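PDB 4JCQ: ATP-dependent Clp protease proteolytic subunit, which probably acts as a serine peptidase that cuts misfolded and other proteins into short peptides in an ATP-dependent process. Local coordinates for residues E156-D161 and K174-V179. Residues are numbered along the deposited sequence; the frame is centred on the assembly and turned at random.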
loop_
_atom_site.group_PDB
_atom_site.type_symbol
_atom_site.label_atom_id
_atom_site.label_comp_id
_atom_site.label_asym_id
_atom_site.label_seq_id
_atom_site.Cartn_x
_atom_site.Cartn_y
_atom_site.Cartn_z
ATOM N N GLU H 156 19.048 -35.292 28.236
ATOM C CA GLU H 156 19.469 -36.275 27.236
ATOM C C GLU H 156 18.363 -36.615 26.236
ATOM O O GLU H 156 18.629 -36.752 25.039
ATOM C CB GLU H 156 19.983 -37.547 27.918
ATOM C CG GLU H 156 20.819 -38.444 27.017
ATOM C CD GLU H 156 21.446 -39.614 27.755
ATOM O OE1 GLU H 156 21.420 -40.738 27.210
ATOM O OE2 GLU H 156 21.964 -39.417 28.876
ATOM N N GLN H 157 17.132 -36.750 26.728
ATOM C CA GLN H 157 15.978 -37.019 25.867
ATOM C C GLN H 157 15.726 -35.856 24.908
ATOM O O GLN H 157 15.525 -36.066 23.709
ATOM C CB GLN H 157 14.726 -37.319 26.702
ATOM C CG GLN H 157 13.505 -37.738 25.889
ATOM C CD GLN H 157 13.708 -39.042 25.136
ATOM O OE1 GLN H 157 14.076 -40.060 25.719
ATOM N NE2 GLN H 157 13.460 -39.016 23.833
ATOM N N ILE H 158 15.754 -34.637 25.447
ATOM C CA ILE H 158 15.544 -33.426 24.653
ATOM C C ILE H 158 16.658 -33.241 23.618
ATOM O O ILE H 158 16.384 -32.948 22.454
ATOM C CB ILE H 158 15.405 -32.168 25.549
ATOM C CG1 ILE H 158 14.196 -32.296 26.491
ATOM C CG2 ILE H 158 15.317 -30.895 24.710
ATOM C CD1 ILE H 158 12.862 -32.550 25.808
ATOM N N SER H 159 17.904 -33.433 24.053
ATOM C CA SER H 159 19.076 -33.307 23.184
ATOM C C SER H 159 19.000 -34.236 21.971
ATOM O O SER H 159 19.369 -33.852 20.858
ATOM C CB SER H 159 20.360 -33.575 23.975
ATOM O OG SER H 159 21.508 -33.321 23.184
ATOM N N LYS H 160 18.518 -35.457 22.194
ATOM C CA LYS H 160 18.299 -36.412 21.115
ATOM C C LYS H 160 17.199 -35.925 20.167
ATOM O O LYS H 160 17.367 -35.940 18.947
ATOM C CB LYS H 160 17.940 -37.788 21.691
ATOM C CG LYS H 160 17.673 -38.862 20.648
ATOM C CD LYS H 160 17.099 -40.119 21.282
ATOM C CE LYS H 160 16.678 -41.126 20.224
ATOM N NZ LYS H 160 16.094 -42.357 20.830
ATOM N N ASP H 161 16.091 -35.467 20.743
ATOM C CA ASP H 161 14.893 -35.143 19.975
ATOM C C ASP H 161 14.941 -33.811 19.217
ATOM O O ASP H 161 14.290 -33.670 18.182
ATOM C CB ASP H 161 13.651 -35.242 20.866
ATOM C CG ASP H 161 13.327 -36.678 21.263
ATOM O OD1 ASP H 161 13.856 -37.618 20.625
ATOM O OD2 ASP H 161 12.535 -36.874 22.209
ATOM N N LYS H 174 1.135 -34.502 24.563
ATOM C CA LYS H 174 0.632 -34.485 25.933
ATOM C C LYS H 174 1.465 -35.415 26.821
ATOM O O LYS H 174 1.883 -35.026 27.912
ATOM C CB LYS H 174 -0.848 -34.881 25.963
ATOM C CG LYS H 174 -1.542 -34.668 27.300
ATOM C CD LYS H 174 -3.017 -35.027 27.201
ATOM C CE LYS H 174 -3.758 -34.739 28.495
ATOM N NZ LYS H 174 -3.396 -35.680 29.589
ATOM N N ASP H 175 1.716 -36.631 26.338
ATOM C CA ASP H 175 2.537 -37.609 27.058
ATOM C C ASP H 175 3.984 -37.138 27.228
ATOM O O ASP H 175 4.640 -37.473 28.215
ATOM C CB ASP H 175 2.514 -38.964 26.341
ATOM C CG ASP H 175 1.127 -39.596 26.313
ATOM O OD1 ASP H 175 0.890 -40.455 25.439
ATOM O OD2 ASP H 175 0.275 -39.242 27.156
ATOM N N TYR H 176 4.462 -36.357 26.261
ATOM C CA TYR H 176 5.823 -35.823 26.265
ATOM C C TYR H 176 6.008 -34.713 27.303
ATOM O O TYR H 176 7.128 -34.451 27.743
ATOM C CB TYR H 176 6.171 -35.295 24.870
ATOM C CG TYR H 176 7.650 -35.219 24.568
ATOM C CD1 TYR H 176 8.335 -36.325 24.065
ATOM C CD2 TYR H 176 8.361 -34.037 24.767
ATOM C CE1 TYR H 176 9.691 -36.259 23.779
ATOM C CE2 TYR H 176 9.714 -33.959 24.481
ATOM C CZ TYR H 176 10.374 -35.072 23.988
ATOM O OH TYR H 176 11.716 -34.996 23.703
ATOM N N GLY H 177 4.910 -34.066 27.685
ATOM C CA GLY H 177 4.950 -32.961 28.643
ATOM C C GLY H 177 4.899 -31.583 28.002
ATOM O O GLY H 177 5.093 -30.571 28.679
ATOM N N ILE H 178 4.640 -31.544 26.696
ATOM C CA ILE H 178 4.494 -30.280 25.967
ATOM C C ILE H 178 3.093 -29.715 26.200
ATOM O O ILE H 178 2.939 -28.590 26.683
ATOM C CB ILE H 178 4.754 -30.458 24.451
ATOM C CG1 ILE H 178 6.185 -30.948 24.203
ATOM C CG2 ILE H 178 4.500 -29.156 23.697
ATOM C CD1 ILE H 178 6.385 -31.593 22.843
ATOM N N VAL H 179 2.081 -30.510 25.862
ATOM C CA VAL H 179 0.681 -30.134 26.044
ATOM C C VAL H 179 0.185 -30.663 27.388
ATOM O O VAL H 179 0.446 -31.814 27.737
ATOM C CB VAL H 179 -0.198 -30.703 24.906
ATOM C CG1 VAL H 179 -1.672 -30.384 25.136
ATOM C CG2 VAL H 179 0.260 -30.167 23.557
#
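Tyr176 swings CG opposite its backbone N (chi1 -157°), while Asp161 has CG beside its backbone N and anti to its carbonyl carbon (chi1 -69°), and the two side chains approach from opposite directions. The reach is long, since the nearest CA atoms across the contact, those of Ile158 and Tyr176, stand 10.1 Å apart. Tyr176 OH donates to Asp161 OD2 at 2.5 Å, a short bond that uses the anti lone pair of the acceptor. OD2 lies in the ring plane at the phenol edge, with the carboxylate turned 40° from the ring. A second donor comes from one helical turn earlier: Gln157 NE2 reaches the same OD2 at 2.8 Å, nearly straight and in its own amide plane, but from above the carboxylate. Two bonds therefore grip one oxygen, and Arg164 engages the other, OD1, in a salt bridge; this cationic partner would be expected to favour the ionised carboxylate. Ile158 adds an apolar contact, its CD1 lying 3.7 Å from CE2 of Tyr176, while its side chain also rests on helix 133-151. The next residue after the tyrosine, Gly177, leaves helix 170-176 with positive phi in a Schellman motif. The tyrosine–aspartate hydrogen bond joins helices 155-162 and 170-176. The Asp161 side chain is about 8 Å from that of His116, the predicted active-site histidine, which places the link near the predicted catalytic centre of the ClpP/crotonase fold of peptidase family S14.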